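Local structure of Serine/threonine-protein kinase PknI (Mycobacterium tuberculosis, 5XLM) at residues W66-S71 against F100-G105; L136-Q141 against I168-S173. The protein is a membrane-spanning serine/threonine kinase that slows mycobacterial growth within the infected host, the part described here belonging to its extracellular sensor region. One frame throughout, in Å; residues are numbered along the deposited sequence.

Interaction 1. Residues W66-S71 against F100-G105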
loop_
_atom_site.group_PDB
_atom_site.type_symbol
_atom_site.label_atom_id
_atom_site.label_comp_id
_atom_site.label_asym_id
_atom_site.label_seq_id
_atom_site.Cartn_x
_atom_site.Cartn_y
_atom_site.Cartn_z
ATOM N N TRP A 66 -3.941 0.415 -8.278
ATOM C CA TRP A 66 -2.789 -0.466 -8.369
ATOM C C TRP A 66 -3.217 -1.811 -8.935
ATOM O O TRP A 66 -4.353 -2.253 -8.740
ATOM C CB TRP A 66 -2.129 -0.660 -6.997
ATOM C CG TRP A 66 -1.707 0.624 -6.345
ATOM C CD1 TRP A 66 -2.505 1.507 -5.676
ATOM C CD2 TRP A 66 -0.383 1.164 -6.299
ATOM N NE1 TRP A 66 -1.760 2.567 -5.220
ATOM C CE2 TRP A 66 -0.453 2.380 -5.586
ATOM C CE3 TRP A 66 0.856 0.738 -6.788
ATOM C CZ2 TRP A 66 0.668 3.174 -5.356
ATOM C CZ3 TRP A 66 1.968 1.528 -6.556
ATOM C CH2 TRP A 66 1.867 2.733 -5.846
ATOM N N ALA A 67 -2.295 -2.455 -9.642
ATOM C CA ALA A 67 -2.487 -3.808 -10.148
ATOM C C ALA A 67 -1.662 -4.750 -9.279
ATOM O O ALA A 67 -0.427 -4.717 -9.314
ATOM C CB ALA A 67 -2.085 -3.903 -11.618
ATOM N N PHE A 68 -2.343 -5.572 -8.488
ATOM C CA PHE A 68 -1.703 -6.475 -7.543
ATOM C C PHE A 68 -1.586 -7.876 -8.130
ATOM O O PHE A 68 -2.501 -8.357 -8.806
ATOM C CB PHE A 68 -2.489 -6.541 -6.229
ATOM C CG PHE A 68 -2.082 -5.513 -5.212
ATOM C CD1 PHE A 68 -1.264 -5.860 -4.149
ATOM C CD2 PHE A 68 -2.531 -4.204 -5.307
ATOM C CE1 PHE A 68 -0.893 -4.921 -3.203
ATOM C CE2 PHE A 68 -2.162 -3.261 -4.363
ATOM C CZ PHE A 68 -1.342 -3.620 -3.311
ATOM N N ARG A 69 -0.456 -8.527 -7.863
ATOM C CA ARG A 69 -0.293 -9.949 -8.128
ATOM C C ARG A 69 0.454 -10.567 -6.954
ATOM O O ARG A 69 1.331 -9.932 -6.359
ATOM C CB ARG A 69 0.445 -10.200 -9.456
ATOM C CG ARG A 69 1.952 -10.241 -9.341
ATOM C CD ARG A 69 2.645 -10.108 -10.688
ATOM N NE ARG A 69 2.637 -11.337 -11.477
ATOM C CZ ARG A 69 2.197 -11.418 -12.729
ATOM N NH1 ARG A 69 1.731 -10.338 -13.343
ATOM N NH2 ARG A 69 2.231 -12.577 -13.371
ATOM N N THR A 70 0.087 -11.798 -6.606
ATOM C CA THR A 70 0.615 -12.465 -5.424
ATOM C C THR A 70 1.186 -13.822 -5.806
ATOM O O THR A 70 0.602 -14.546 -6.617
ATOM C CB THR A 70 -0.475 -12.631 -4.352
ATOM O OG1 THR A 70 -0.922 -11.340 -3.916
ATOM C CG2 THR A 70 0.052 -13.406 -3.152
ATOM N N SER A 71 2.339 -14.155 -5.227
ATOM C CA SER A 71 2.947 -15.470 -5.379
ATOM C C SER A 71 3.393 -15.962 -4.011
ATOM O O SER A 71 4.058 -15.231 -3.268
ATOM C CB SER A 71 4.133 -15.428 -6.351
ATOM O OG SER A 71 5.186 -14.631 -5.842
ATOM N N PHE A 100 6.040 -1.531 -5.664
ATOM C CA PHE A 100 6.354 -1.811 -4.272
ATOM C C PHE A 100 5.846 -3.198 -3.902
ATOM O O PHE A 100 4.907 -3.724 -4.506
ATOM C CB PHE A 100 5.771 -0.741 -3.335
ATOM C CG PHE A 100 4.291 -0.872 -3.083
ATOM C CD1 PHE A 100 3.372 -0.297 -3.946
ATOM C CD2 PHE A 100 3.821 -1.537 -1.962
ATOM C CE1 PHE A 100 2.013 -0.404 -3.706
ATOM C CE2 PHE A 100 2.464 -1.651 -1.721
ATOM C CZ PHE A 100 1.559 -1.082 -2.593
ATOM N N LEU A 101 6.491 -3.792 -2.905
ATOM C CA LEU A 101 6.247 -5.175 -2.528
ATOM C C LEU A 101 5.643 -5.238 -1.134
ATOM O O LEU A 101 5.979 -4.429 -0.265
ATOM C CB LEU A 101 7.548 -5.985 -2.571
ATOM C CG LEU A 101 8.437 -5.732 -3.793
ATOM C CD1 LEU A 101 9.751 -6.488 -3.679
ATOM C CD2 LEU A 101 7.711 -6.106 -5.080
ATOM N N MET A 102 4.750 -6.201 -0.926
ATOM C CA MET A 102 4.176 -6.455 0.387
ATOM C C MET A 102 4.359 -7.920 0.749
ATOM O O MET A 102 4.238 -8.803 -0.107
ATOM C CB MET A 102 2.690 -6.084 0.444
ATOM C CG MET A 102 2.389 -4.670 0.000
ATOM S SD MET A 102 0.723 -4.135 0.425
ATOM C CE MET A 102 0.909 -3.816 2.178
ATOM N N GLN A 103 4.659 -8.169 2.019
ATOM C CA GLN A 103 4.833 -9.514 2.547
ATOM C C GLN A 103 3.790 -9.750 3.627
ATOM O O GLN A 103 3.629 -8.922 4.530
ATOM C CB GLN A 103 6.244 -9.702 3.113
ATOM C CG GLN A 103 6.508 -11.078 3.692
ATOM C CD GLN A 103 7.965 -11.276 4.068
ATOM O OE1 GLN A 103 8.807 -10.408 3.826
ATOM N NE2 GLN A 103 8.270 -12.424 4.665
ATOM N N PHE A 104 3.072 -10.866 3.529
ATOM C CA PHE A 104 2.083 -11.201 4.543
ATOM C C PHE A 104 2.763 -11.875 5.725
ATOM O O PHE A 104 3.541 -12.820 5.555
ATOM C CB PHE A 104 0.991 -12.108 3.980
ATOM C CG PHE A 104 -0.219 -12.213 4.869
ATOM C CD1 PHE A 104 -1.232 -11.274 4.789
ATOM C CD2 PHE A 104 -0.336 -13.240 5.795
ATOM C CE1 PHE A 104 -2.346 -11.357 5.608
ATOM C CE2 PHE A 104 -1.450 -13.332 6.617
ATOM C CZ PHE A 104 -2.456 -12.387 6.524
ATOM N N GLY A 105 2.470 -11.379 6.921
ATOM C CA GLY A 105 3.048 -11.903 8.141
ATOM C C GLY A 105 2.376 -11.298 9.353
ATOM O O GLY A 105 2.031 -10.112 9.346
#
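The indole of Trp-66 takes the edge of the Phe-100 ring on one face, the classic T-shaped pair. Phe-100 CE1 stands 3.4 Å above the indole plane, displaced toward the rim of the six-membered ring, and its nearest atom there is Trp-66 CZ3, also at 3.4 Å. The planes meet at 88°, with the centroid of that six-membered ring 4.9 Å from the centroid of Phe-100. Next to this pair, Phe-68 meets Phe-100 at a slant: CZ of Phe-68 lies 3.9 Å from CZ of Phe-100. At the rim of the Phe-68 ring, near its plane, sits the sulfur of Met-102, with SD 4.0 Å from Phe-68 CE1, a Met-aromatic contact of the edge-on kind.

Phe-100 reaches across because its CG stands between the backbone N and the carbonyl carbon (chi1 77°), which swings the ring toward strand 62-72. Beyond the two segments, Phe-68 forms a second edge-to-face pair with Tyr-40, while Trp-66 NE1 is hydrogen-bonded to Thr-64 OG1, giving the indole N-H a polar partner.

The two segments cross at -45° and flank strand 77-83, where Ala-81 touches both Phe-68 and Phe-100; the contact thus packs side chains between next-but-one strands of the curled antiparallel sheet of the sensor domain. Backbone bonding runs through strand 77-83, whereas direct contact between the segments is aromatic and sulfur in character: one C-H edge directed at an indole face and a polarisable sulfur at a ring rim, without any hydrogen bond across.

Interaction 2. Residues L136-Q141 against I168-S173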
loop_
_atom_site.group_PDB
_atom_site.type_symbol
_atom_site.label_atom_id
_atom_site.label_comp_id
_atom_site.label_asym_id
_atom_site.label_seq_id
_atom_site.Cartn_x
_atom_site.Cartn_y
_atom_site.Cartn_z
ATOM N N LEU A 136 3.426 0.712 4.355
ATOM C CA LEU A 136 1.986 0.509 4.300
ATOM C C LEU A 136 1.647 -0.832 4.934
ATOM O O LEU A 136 2.253 -1.855 4.598
ATOM C CB LEU A 136 1.477 0.556 2.859
ATOM C CG LEU A 136 -0.034 0.399 2.684
ATOM C CD1 LEU A 136 -0.772 1.508 3.415
ATOM C CD2 LEU A 136 -0.412 0.378 1.211
ATOM N N ALA A 137 0.691 -0.822 5.856
ATOM C CA ALA A 137 0.166 -2.041 6.454
ATOM C C ALA A 137 -1.294 -2.172 6.058
ATOM O O ALA A 137 -2.059 -1.211 6.179
ATOM C CB ALA A 137 0.311 -2.028 7.977
ATOM N N LEU A 138 -1.672 -3.350 5.569
ATOM C CA LEU A 138 -3.042 -3.623 5.150
ATOM C C LEU A 138 -3.500 -4.924 5.788
ATOM O O LEU A 138 -2.900 -5.979 5.553
ATOM C CB LEU A 138 -3.152 -3.703 3.625
ATOM C CG LEU A 138 -2.935 -2.394 2.867
ATOM C CD1 LEU A 138 -3.042 -2.632 1.374
ATOM C CD2 LEU A 138 -3.935 -1.341 3.322
ATOM N N ARG A 139 -4.559 -4.849 6.590
ATOM C CA ARG A 139 -5.075 -6.018 7.282
ATOM C C ARG A 139 -6.313 -6.528 6.567
ATOM O O ARG A 139 -7.267 -5.758 6.376
ATOM C CB ARG A 139 -5.396 -5.684 8.733
ATOM C CG ARG A 139 -4.167 -5.357 9.561
ATOM C CD ARG A 139 -4.066 -3.877 9.893
ATOM N NE ARG A 139 -2.764 -3.538 10.464
ATOM C CZ ARG A 139 -2.464 -2.358 11.000
ATOM N NH1 ARG A 139 -3.379 -1.401 11.049
ATOM N NH2 ARG A 139 -1.249 -2.137 11.490
ATOM N N PRO A 140 -6.350 -7.796 6.162
ATOM C CA PRO A 140 -7.530 -8.312 5.456
ATOM C C PRO A 140 -8.739 -8.341 6.377
ATOM O O PRO A 140 -8.684 -8.895 7.477
ATOM C CB PRO A 140 -7.110 -9.728 5.038
ATOM C CG PRO A 140 -5.615 -9.757 5.183
ATOM C CD PRO A 140 -5.297 -8.812 6.298
ATOM N N GLN A 141 -9.826 -7.752 5.902
ATOM C CA GLN A 141 -11.083 -7.760 6.622
ATOM C C GLN A 141 -11.801 -9.054 6.252
ATOM O O GLN A 141 -11.489 -9.667 5.228
ATOM C CB GLN A 141 -11.916 -6.525 6.297
ATOM C CG GLN A 141 -11.271 -5.241 6.786
ATOM C CD GLN A 141 -10.681 -5.386 8.176
ATOM O OE1 GLN A 141 -11.363 -5.798 9.111
ATOM N NE2 GLN A 141 -9.406 -5.044 8.317
ATOM N N ILE A 168 -1.457 7.379 9.141
ATOM C CA ILE A 168 -2.511 7.797 8.227
ATOM C C ILE A 168 -3.348 6.567 7.899
ATOM O O ILE A 168 -2.834 5.610 7.315
ATOM C CB ILE A 168 -1.954 8.422 6.938
ATOM C CG1 ILE A 168 -0.910 9.490 7.269
ATOM C CG2 ILE A 168 -3.079 9.021 6.114
ATOM C CD1 ILE A 168 0.158 9.655 6.210
ATOM N N PRO A 169 -4.633 6.533 8.261
ATOM C CA PRO A 169 -5.459 5.365 7.933
ATOM C C PRO A 169 -5.522 5.128 6.432
ATOM O O PRO A 169 -5.413 6.056 5.626
ATOM C CB PRO A 169 -6.834 5.733 8.502
ATOM C CG PRO A 169 -6.528 6.704 9.599
ATOM C CD PRO A 169 -5.353 7.500 9.106
ATOM N N ALA A 170 -5.690 3.859 6.059
ATOM C CA ALA A 170 -5.691 3.456 4.660
ATOM C C ALA A 170 -6.726 2.365 4.436
ATOM O O ALA A 170 -6.943 1.514 5.301
ATOM C CB ALA A 170 -4.309 2.961 4.217
ATOM N N VAL A 171 -7.360 2.399 3.266
ATOM C CA VAL A 171 -8.336 1.398 2.855
ATOM C C VAL A 171 -7.980 0.936 1.451
ATOM O O VAL A 171 -7.616 1.749 0.594
ATOM C CB VAL A 171 -9.780 1.947 2.896
ATOM C CG1 VAL A 171 -10.769 0.904 2.393
ATOM C CG2 VAL A 171 -10.144 2.392 4.301
ATOM N N ALA A 172 -8.070 -0.371 1.220
ATOM C CA ALA A 172 -7.815 -0.958 -0.089
ATOM C C ALA A 172 -8.991 -1.844 -0.464
ATOM O O ALA A 172 -9.382 -2.724 0.309
ATOM C CB ALA A 172 -6.512 -1.763 -0.095
ATOM N N SER A 173 -9.558 -1.608 -1.643
ATOM C CA SER A 173 -10.710 -2.359 -2.117
ATOM C C SER A 173 -10.459 -2.822 -3.542
ATOM O O SER A 173 -9.927 -2.071 -4.366
ATOM C CB SER A 173 -11.990 -1.516 -2.040
ATOM O OG SER A 173 -11.740 -0.171 -2.411
#
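Leu-136 and Leu-138, two residues apart on one strand, reach the methyl groups of Ala-170 and Ala-172, likewise two apart on the other; the nearest backbones are those of Leu-138 and Ala-172, their CA atoms 7.6 Å apart. All the contacts across the pair are apolar. Leu-136 CD1 rests 3.9 Å from Ala-170 CB, and Leu-138 CD1 lies equally close, 3.9 Å, to Ala-172 CB. The two branches of Leu-138 divide their work, since its CD2 is 4.4 Å from Ala-170 CB, so that this methyl is approached by both leucines. The first torsions differ: Leu-136 carries CG opposite its backbone N (chi1 -178°), whereas Leu-138 carries it opposite the carbonyl carbon (chi1 -68°), and each extends a methyl toward strand 165-174. The small alanines, whose CB atoms point at the leucines, make up the opposing surface, and all four residues are buried.

Hydrogen bonds play no part between the segments; those of the main chain run to other strands. Leu-136 and Leu-138 bond to Ser-111 and Trp-109 of strand 108-117, Ala-137 and Arg-139 to Glu-149 and Val-147 of strand 146-154.

Polar side chains keep to the outside of this apolar contact. Arg-139 forms a salt bridge with Glu-149 and a hydrogen bond through NE to Gln-108, while Gln-141 NE2 makes a weak hydrogen bond to Arg-139 O.

The segments cross at -53°, and strand 146-154 pairs with both strands, supplying Leu-146 against Leu-138 and Ala-172. The contact thus packs inward-facing side chains between next-but-one strands of the sensor domain's curled antiparallel sheet, with strand 38-51 beside strand 165-174 on its other edge.

Overall arrangement
From the N terminus, strand 38-51 pairs with strand 62-72, and interaction 1 then closes the stretch through strand 77-83 by joining strand 62-72 to strand 100-105. The chain next runs through strand 108-117 into strand 131-140, where interaction 2 opens; it closes on strand 165-174 after strand 146-154. The loops follow one another in series, neither nesting nor crossing, and each contact skips one intervening strand. Because strand 165-174 also pairs with strand 38-51, the antiparallel sheet curls back on itself as a closed, barrel-like ring. The methyl of Met-102 packs on the backbone O of Leu-136 and the side chain of Leu-138, and Phe-104 against Pro-140, making the two contacts touch.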